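Local coordinates for protein putative cytochrome P450 120 (Synechocystis sp., PDB 2VE3) that probably works as a haem-dependent monooxygenase of the cytochrome P450 family and binds retinoic acid above its haem, at residues Ile86-Asn91 / Ile248-Phe253; Thr176-Leu181 / Ala254-Leu259. All coordinates share one frame; numbering follows the deposited sequence.

Interaction 1. Residues Ile86-Asn91 / Ile248-Phe253; sequences ILLGPN and ILLLLF. With HEM (protoporphyrin IX containing Fe), chain C; REA (retinoic acid), chain D.
L88 and L250 meet through single methyl groups, CD2 of L88 lying 3.6 Å from CD1 of L250, with the two side chains meeting at a slant. L250 has CG anti to its backbone N (chi1 173°), and its forked end serves three partners: besides L88, CD1 approaches retinoic acid C3 at 4.0 Å, while CD2 rests 3.6 Å from the haem methyl CMD. A branched aliphatic residue suits a place where protein, retinoid and porphyrin converge. One turn further on, F253 also swings CG away from its backbone N (chi1 154°). C5 of the retinoid lies at the edge of its ring, in plane, 3.8 Å from CE2, whereas C7 approaches CZ obliquely. L249 makes a looser contact, CD2 standing 4.2 Å from O of L87. G89 ends the helix that carries L88 with a positive phi of 99°, where a CB would be jammed against the carbonyl oxygen of L88. The contact joins the short helix 82-88 to helix 241-272, the long I-helix of the P450 fold, beside the pocket. No hydrogen bond links the two segments, so their mutual hold is apolar, and the hydrocarbon ring and first chain carbon of the retinoid meet L250 and F253 through carbon alone.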
loop_
_atom_site.group_PDB
_atom_site.type_symbol
_atom_site.label_atom_id
_atom_site.label_comp_id
_atom_site.label_asym_id
_atom_site.label_seq_id
_atom_site.Cartn_x
_atom_site.Cartn_y
_atom_site.Cartn_z
ATOM N N ILE A 86 5.408 7.715 -15.236
ATOM C CA ILE A 86 5.730 9.133 -15.431
ATOM C C ILE A 86 5.731 9.926 -14.122
ATOM O O ILE A 86 6.635 10.726 -13.872
ATOM C CB ILE A 86 4.753 9.813 -16.463
ATOM C CG1 ILE A 86 4.912 9.172 -17.848
ATOM C CG2 ILE A 86 4.984 11.312 -16.513
ATOM C CD1 ILE A 86 3.921 9.652 -18.917
ATOM N N LEU A 87 4.731 9.683 -13.279
ATOM C CA LEU A 87 4.561 10.428 -12.029
ATOM C C LEU A 87 5.486 9.992 -10.890
ATOM O O LEU A 87 5.828 10.804 -10.025
ATOM C CB LEU A 87 3.089 10.400 -11.584
ATOM C CG LEU A 87 2.156 11.228 -12.487
ATOM C CD1 LEU A 87 0.695 10.857 -12.280
ATOM C CD2 LEU A 87 2.371 12.703 -12.241
ATOM N N LEU A 88 5.865 8.716 -10.879
ATOM C CA LEU A 88 6.882 8.206 -9.965
ATOM C C LEU A 88 8.280 8.719 -10.310
ATOM O O LEU A 88 9.066 9.027 -9.413
ATOM C CB LEU A 88 6.905 6.675 -9.993
ATOM C CG LEU A 88 5.876 5.870 -9.202
ATOM C CD1 LEU A 88 6.021 4.409 -9.604
ATOM C CD2 LEU A 88 6.138 6.045 -7.727
ATOM N N GLY A 89 8.584 8.787 -11.608
ATOM C CA GLY A 89 9.889 9.207 -12.089
ATOM C C GLY A 89 10.782 8.037 -12.460
ATOM O O GLY A 89 10.582 6.912 -11.961
ATOM N N PRO A 90 11.788 8.284 -13.324
ATOM C CA PRO A 90 12.696 7.214 -13.748
ATOM C C PRO A 90 13.677 6.765 -12.652
ATOM O O PRO A 90 14.287 5.708 -12.761
ATOM C CB PRO A 90 13.454 7.842 -14.931
ATOM C CG PRO A 90 13.475 9.299 -14.643
ATOM C CD PRO A 90 12.132 9.581 -13.944
ATOM N N ASN A 91 13.803 7.554 -11.598
ATOM C CA ASN A 91 14.786 7.306 -10.546
ATOM C C ASN A 91 14.209 6.819 -9.214
ATOM O O ASN A 91 14.788 7.051 -8.151
ATOM C CB ASN A 91 15.634 8.559 -10.365
ATOM C CG ASN A 91 16.425 8.895 -11.615
ATOM O OD1 ASN A 91 17.161 8.056 -12.132
ATOM N ND2 ASN A 91 16.273 10.118 -12.111
ATOM N N ILE A 248 12.464 9.716 -2.002
ATOM C CA ILE A 248 11.637 10.171 -0.880
ATOM C C ILE A 248 10.204 10.380 -1.291
ATOM O O ILE A 248 9.313 10.123 -0.512
ATOM C CB ILE A 248 12.120 11.472 -0.145
ATOM C CG1 ILE A 248 12.860 12.415 -1.095
ATOM C CG2 ILE A 248 12.898 11.100 1.110
ATOM C CD1 ILE A 248 13.272 13.772 -0.470
ATOM N N LEU A 249 9.979 10.865 -2.507
ATOM C CA LEU A 249 8.608 11.031 -2.978
ATOM C C LEU A 249 7.868 9.680 -2.927
ATOM O O LEU A 249 6.697 9.641 -2.568
ATOM C CB LEU A 249 8.578 11.620 -4.389
ATOM C CG LEU A 249 7.251 11.971 -5.065
ATOM C CD1 LEU A 249 6.559 13.122 -4.359
ATOM C CD2 LEU A 249 7.494 12.333 -6.543
ATOM N N LEU A 250 8.562 8.591 -3.279
ATOM C CA LEU A 250 7.973 7.245 -3.294
ATOM C C LEU A 250 7.665 6.762 -1.894
ATOM O O LEU A 250 6.543 6.326 -1.622
ATOM C CB LEU A 250 8.873 6.249 -4.044
ATOM C CG LEU A 250 8.510 4.751 -4.032
ATOM C CD1 LEU A 250 7.150 4.464 -4.658
ATOM C CD2 LEU A 250 9.597 3.920 -4.716
ATOM N N LEU A 251 8.646 6.870 -1.001
ATOM C CA LEU A 251 8.485 6.489 0.405
ATOM C C LEU A 251 7.365 7.263 1.086
ATOM O O LEU A 251 6.601 6.685 1.855
ATOM C CB LEU A 251 9.778 6.722 1.189
ATOM C CG LEU A 251 10.994 5.835 0.939
ATOM C CD1 LEU A 251 12.117 6.259 1.898
ATOM C CD2 LEU A 251 10.637 4.392 1.138
ATOM N N LEU A 252 7.285 8.570 0.824
ATOM C CA LEU A 252 6.173 9.378 1.340
ATOM C C LEU A 252 4.823 8.996 0.726
ATOM O O LEU A 252 3.824 9.006 1.415
ATOM C CB LEU A 252 6.419 10.879 1.109
ATOM C CG LEU A 252 7.590 11.568 1.796
ATOM C CD1 LEU A 252 7.880 12.863 1.055
ATOM C CD2 LEU A 252 7.288 11.820 3.288
ATOM N N PHE A 253 4.773 8.711 -0.576
ATOM C CA PHE A 253 3.530 8.216 -1.173
ATOM C C PHE A 253 3.116 6.833 -0.594
ATOM O O PHE A 253 1.973 6.655 -0.136
ATOM C CB PHE A 253 3.602 8.211 -2.710
ATOM C CG PHE A 253 2.691 7.199 -3.360
ATOM C CD1 PHE A 253 1.308 7.260 -3.183
ATOM C CD2 PHE A 253 3.218 6.180 -4.139
ATOM C CE1 PHE A 253 0.474 6.304 -3.759
ATOM C CE2 PHE A 253 2.390 5.238 -4.719
ATOM C CZ PHE A 253 1.017 5.298 -4.522
HETATM C CHA HEM C . 6.131 -2.726 -2.955
HETATM C CHB HEM C . 1.907 -3.429 -0.653
HETATM C CHC HEM C . 3.171 -0.149 2.711
HETATM C CHD HEM C . 7.103 0.965 0.148
HETATM C C1A HEM C . 4.879 -3.234 -2.635
HETATM C C2A HEM C . 4.135 -4.262 -3.342
HETATM C C3A HEM C . 2.976 -4.460 -2.684
HETATM C C4A HEM C . 2.940 -3.550 -1.566
HETATM C CMA HEM C . 1.843 -5.441 -3.038
HETATM C CAA HEM C . 4.636 -5.026 -4.590
HETATM C CBA HEM C . 4.186 -4.383 -5.899
HETATM C CGA HEM C . 4.882 -5.119 -7.025
HETATM O O1A HEM C . 4.610 -6.345 -7.179
HETATM O O2A HEM C . 5.695 -4.485 -7.760
HETATM C C1B HEM C . 1.899 -2.636 0.479
HETATM C C2B HEM C . 0.897 -2.641 1.535
HETATM C C3B HEM C . 1.253 -1.737 2.471
HETATM C C4B HEM C . 2.483 -1.134 2.028
HETATM C CMB HEM C . -0.346 -3.558 1.547
HETATM C CAB HEM C . 0.522 -1.331 3.791
HETATM C CBB HEM C . -0.160 -2.197 4.558
HETATM C C1C HEM C . 4.372 0.418 2.354
HETATM C C2C HEM C . 5.132 1.381 3.124
HETATM C C3C HEM C . 6.227 1.695 2.419
HETATM C C4C HEM C . 6.174 0.942 1.166
HETATM C CMC HEM C . 4.742 1.904 4.534
HETATM C CAC HEM C . 7.377 2.656 2.839
HETATM C CBC HEM C . 7.257 3.988 2.873
HETATM C C1D HEM C . 7.156 0.143 -0.960
HETATM C C2D HEM C . 8.089 0.310 -2.042
HETATM C C3D HEM C . 7.790 -0.831 -3.021
HETATM C C4D HEM C . 6.718 -1.595 -2.411
HETATM C CMD HEM C . 9.159 1.424 -2.182
HETATM C CAD HEM C . 8.488 -1.138 -4.365
HETATM C CBD HEM C . 9.395 -2.350 -4.162
HETATM C CGD HEM C . 10.134 -2.680 -5.437
HETATM O O1D HEM C . 11.095 -3.485 -5.351
HETATM O O2D HEM C . 9.789 -2.156 -6.538
HETATM N NA HEM C . 4.120 -2.827 -1.564
HETATM N NB HEM C . 2.846 -1.689 0.805
HETATM N NC HEM C . 5.025 0.175 1.158
HETATM N ND HEM C . 6.374 -0.992 -1.197
HETATM FE FE HEM C . 4.716 -1.518 -0.004
HETATM C C1 REA D . 3.194 0.928 -3.923
HETATM C C2 REA D . 4.655 1.367 -3.942
HETATM C C3 REA D . 5.300 0.990 -5.277
HETATM C C4 REA D . 4.673 1.802 -6.407
HETATM C C5 REA D . 3.163 1.875 -6.316
HETATM C C6 REA D . 2.470 1.483 -5.164
HETATM C C7 REA D . 1.008 1.622 -5.157
HETATM C C8 REA D . 0.183 0.642 -5.863
HETATM C C9 REA D . -1.269 0.894 -5.968
HETATM C C10 REA D . -1.954 0.182 -7.026
HETATM C C11 REA D . -3.224 -0.504 -6.863
HETATM C C12 REA D . -3.459 -1.479 -7.927
HETATM C C13 REA D . -4.723 -1.578 -8.655
HETATM C C14 REA D . -4.781 -2.665 -9.550
HETATM C C15 REA D . -5.999 -3.339 -9.958
HETATM C C16 REA D . 3.105 -0.609 -3.960
HETATM C C17 REA D . 2.589 1.459 -2.623
HETATM C C18 REA D . 2.421 2.417 -7.514
HETATM C C19 REA D . -2.008 1.861 -5.074
HETATM C C20 REA D . -5.832 -0.577 -8.457
HETATM O O1 REA D . -7.097 -3.024 -9.470
HETATM O O2 REA D . -5.949 -4.241 -10.808
#

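Interaction 2. Residues Thr176-Leu181 / Ala254-Leu259; sequences TYIQGL and AGHETL. With HEM (protoporphyrin IX containing Fe), chain C.
I178 and E257 mark the closest backbone approach, their CA atoms 8.1 Å apart, and both lie on helices: 176-181 on helix 170-181, and 254-259 within the long helix 241-272. At that spacing side chains must bridge the gap, and I178 does so with two branches. Its CG1 is anti to the carbonyl carbon and CG2 anti to the backbone N, and from there CD1 and CG2 both lie 3.5 Å from E257 OE1, two methyl groups against one carboxylate oxygen. CD1 also comes within 3.6 Å of H256 CD2, obliquely to the imidazole. A bend at chi2 (69°) sets the E257 carboxylate beside I178. The polar work is done elsewhere: E257 OE1 forms a salt bridge with R148, and H256 is hydrogen-bonded through NE2 to E175 and through ND1 to T151, which should fix the rotation of its ring.

The sequence AGHET matches the I-helix signature of cytochromes P450, with its conserved acid-threonine pair; here T258 faces the haem, while the E257 carboxylate turns away from it toward R148. A254 and G255 suit this surface by being small: A254 CB is 3.3 Å from haem C4C, and a CB on G255 would crowd the vinyl atom CBC. T258 turns its hydroxyl back to the preceding turn, where OG1 donates to A254 O at 2.6 Å, nearly in line with the carbonyl (164°). The backbone bond from T258 N to the same oxygen is weak, consistent with the local I-helix distortion known in this family. A valine in its place would probably leave A254 O without its hydroxyl donor and this distorted turn less firmly held. T258 OG1 also lies 3.0 Å from haem CHC, and L259 CD1 packs against the methyl CMC.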
loop_
_atom_site.group_PDB
_atom_site.type_symbol
_atom_site.label_atom_id
_atom_site.label_comp_id
_atom_site.label_asym_id
_atom_site.label_seq_id
_atom_site.Cartn_x
_atom_site.Cartn_y
_atom_site.Cartn_z
ATOM N N THR A 176 -3.411 15.780 -4.600
ATOM C CA THR A 176 -3.522 15.986 -6.043
ATOM C C THR A 176 -2.589 15.058 -6.858
ATOM O O THR A 176 -2.995 14.480 -7.865
ATOM C CB THR A 176 -3.217 17.466 -6.379
ATOM O OG1 THR A 176 -4.038 18.300 -5.551
ATOM C CG2 THR A 176 -3.496 17.768 -7.829
ATOM N N TYR A 177 -1.339 14.938 -6.423
ATOM C CA TYR A 177 -0.380 14.002 -7.022
ATOM C C TYR A 177 -0.966 12.569 -7.074
ATOM O O TYR A 177 -1.044 11.959 -8.135
ATOM C CB TYR A 177 0.927 14.060 -6.226
ATOM C CG TYR A 177 1.959 13.021 -6.599
ATOM C CD1 TYR A 177 2.738 13.165 -7.743
ATOM C CD2 TYR A 177 2.161 11.893 -5.798
ATOM C CE1 TYR A 177 3.669 12.214 -8.090
ATOM C CE2 TYR A 177 3.099 10.939 -6.139
ATOM C CZ TYR A 177 3.842 11.100 -7.290
ATOM O OH TYR A 177 4.789 10.156 -7.630
ATOM N N ILE A 178 -1.414 12.072 -5.927
ATOM C CA ILE A 178 -2.028 10.741 -5.806
ATOM C C ILE A 178 -3.218 10.487 -6.759
ATOM O O ILE A 178 -3.295 9.422 -7.385
ATOM C CB ILE A 178 -2.419 10.440 -4.337
ATOM C CG1 ILE A 178 -1.156 10.255 -3.484
ATOM C CG2 ILE A 178 -3.334 9.205 -4.248
ATOM C CD1 ILE A 178 -1.435 10.061 -1.988
ATOM N N GLN A 179 -4.108 11.471 -6.902
ATOM C CA GLN A 179 -5.316 11.325 -7.735
ATOM C C GLN A 179 -5.035 11.026 -9.214
ATOM O O GLN A 179 -5.879 10.444 -9.899
ATOM C CB GLN A 179 -6.251 12.536 -7.578
ATOM C CG GLN A 179 -7.154 12.472 -6.332
ATOM C CD GLN A 179 -8.202 13.616 -6.232
ATOM O OE1 GLN A 179 -8.908 13.729 -5.226
ATOM N NE2 GLN A 179 -8.310 14.437 -7.267
ATOM N N GLY A 180 -3.834 11.388 -9.688
ATOM C CA GLY A 180 -3.457 11.156 -11.080
ATOM C C GLY A 180 -2.618 9.928 -11.335
ATOM O O GLY A 180 -2.378 9.590 -12.484
ATOM N N LEU A 181 -2.151 9.262 -10.272
ATOM C CA LEU A 181 -1.263 8.100 -10.394
ATOM C C LEU A 181 -1.848 6.988 -11.274
ATOM O O LEU A 181 -1.152 6.434 -12.146
ATOM C CB LEU A 181 -0.885 7.549 -9.007
ATOM C CG LEU A 181 0.328 8.190 -8.323
ATOM C CD1 LEU A 181 0.308 7.875 -6.845
ATOM C CD2 LEU A 181 1.657 7.761 -8.968
ATOM N N ALA A 254 4.038 5.871 -0.600
ATOM C CA ALA A 254 3.723 4.539 -0.109
ATOM C C ALA A 254 3.371 4.534 1.387
ATOM O O ALA A 254 2.453 3.824 1.821
ATOM C CB ALA A 254 4.857 3.580 -0.406
ATOM N N GLY A 255 4.081 5.348 2.170
ATOM C CA GLY A 255 3.897 5.373 3.623
ATOM C C GLY A 255 2.580 6.014 4.012
ATOM O O GLY A 255 2.053 5.790 5.107
ATOM N N HIS A 256 2.080 6.835 3.096
ATOM C CA HIS A 256 0.883 7.635 3.268
ATOM C C HIS A 256 -0.345 6.915 2.679
ATOM O O HIS A 256 -1.291 6.628 3.398
ATOM C CB HIS A 256 1.107 9.017 2.622
ATOM C CG HIS A 256 -0.127 9.848 2.504
ATOM N ND1 HIS A 256 -1.065 9.939 3.510
ATOM C CD2 HIS A 256 -0.571 10.638 1.501
ATOM C CE1 HIS A 256 -2.033 10.751 3.129
ATOM N NE2 HIS A 256 -1.755 11.188 1.913
ATOM N N GLU A 257 -0.332 6.626 1.378
ATOM C CA GLU A 257 -1.533 6.063 0.728
ATOM C C GLU A 257 -1.925 4.662 1.255
ATOM O O GLU A 257 -3.071 4.421 1.623
ATOM C CB GLU A 257 -1.372 6.040 -0.790
ATOM C CG GLU A 257 -2.593 5.497 -1.561
ATOM C CD GLU A 257 -3.836 6.412 -1.520
ATOM O OE1 GLU A 257 -3.734 7.599 -1.112
ATOM O OE2 GLU A 257 -4.919 5.919 -1.909
ATOM N N THR A 258 -0.967 3.749 1.317
ATOM C CA THR A 258 -1.304 2.375 1.700
ATOM C C THR A 258 -1.866 2.366 3.126
ATOM O O THR A 258 -2.860 1.696 3.407
ATOM C CB THR A 258 -0.067 1.416 1.561
ATOM O OG1 THR A 258 0.964 1.810 2.475
ATOM C CG2 THR A 258 0.501 1.454 0.123
ATOM N N LEU A 259 -1.242 3.144 4.012
ATOM C CA LEU A 259 -1.665 3.165 5.408
ATOM C C LEU A 259 -3.006 3.824 5.621
ATOM O O LEU A 259 -3.737 3.440 6.517
ATOM C CB LEU A 259 -0.581 3.756 6.318
ATOM C CG LEU A 259 0.275 2.553 6.703
ATOM C CD1 LEU A 259 1.747 2.801 6.499
ATOM C CD2 LEU A 259 -0.089 2.034 8.117
HETATM C CHA HEM C . 6.131 -2.726 -2.955
HETATM C CHB HEM C . 1.907 -3.429 -0.653
HETATM C CHC HEM C . 3.171 -0.149 2.711
HETATM C CHD HEM C . 7.103 0.965 0.148
HETATM C C1A HEM C . 4.879 -3.234 -2.635
HETATM C C2A HEM C . 4.135 -4.262 -3.342
HETATM C C3A HEM C . 2.976 -4.460 -2.684
HETATM C C4A HEM C . 2.940 -3.550 -1.566
HETATM C CMA HEM C . 1.843 -5.441 -3.038
HETATM C CAA HEM C . 4.636 -5.026 -4.590
HETATM C CBA HEM C . 4.186 -4.383 -5.899
HETATM C CGA HEM C . 4.882 -5.119 -7.025
HETATM O O1A HEM C . 4.610 -6.345 -7.179
HETATM O O2A HEM C . 5.695 -4.485 -7.760
HETATM C C1B HEM C . 1.899 -2.636 0.479
HETATM C C2B HEM C . 0.897 -2.641 1.535
HETATM C C3B HEM C . 1.253 -1.737 2.471
HETATM C C4B HEM C . 2.483 -1.134 2.028
HETATM C CMB HEM C . -0.346 -3.558 1.547
HETATM C CAB HEM C . 0.522 -1.331 3.791
HETATM C CBB HEM C . -0.160 -2.197 4.558
HETATM C C1C HEM C . 4.372 0.418 2.354
HETATM C C2C HEM C . 5.132 1.381 3.124
HETATM C C3C HEM C . 6.227 1.695 2.419
HETATM C C4C HEM C . 6.174 0.942 1.166
HETATM C CMC HEM C . 4.742 1.904 4.534
HETATM C CAC HEM C . 7.377 2.656 2.839
HETATM C CBC HEM C . 7.257 3.988 2.873
HETATM C C1D HEM C . 7.156 0.143 -0.960
HETATM C C2D HEM C . 8.089 0.310 -2.042
HETATM C C3D HEM C . 7.790 -0.831 -3.021
HETATM C C4D HEM C . 6.718 -1.595 -2.411
HETATM C CMD HEM C . 9.159 1.424 -2.182
HETATM C CAD HEM C . 8.488 -1.138 -4.365
HETATM C CBD HEM C . 9.395 -2.350 -4.162
HETATM C CGD HEM C . 10.134 -2.680 -5.437
HETATM O O1D HEM C . 11.095 -3.485 -5.351
HETATM O O2D HEM C . 9.789 -2.156 -6.538
HETATM N NA HEM C . 4.120 -2.827 -1.564
HETATM N NB HEM C . 2.846 -1.689 0.805
HETATM N NC HEM C . 5.025 0.175 1.158
HETATM N ND HEM C . 6.374 -0.992 -1.197
HETATM FE FE HEM C . 4.716 -1.518 -0.004
#

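In the fold
Interactions 1 and 2 use adjoining six-residue segments of helix 241-272, with centres about 10 Å apart, and both border the haem. Their other segments also touch, L87 O and Y177 OH being 2.7 Å apart in a probable hydrogen bond. Helix 170-181 meets 248-253 too: L249 CD2 is 3.6 Å from Y177 OH, and F253 CE1 lies 3.5 Å from L181 CD1, backing the phenylalanine that meets the retinoid. L250 and F253 of interaction 1 and A254 and T258 of interaction 2 line one retinoic acid pocket. By similarity C391 is the axial iron ligand; its side chain is about 10 Å from that of L250. The side chain of E257 is about 12 Å from that of C391.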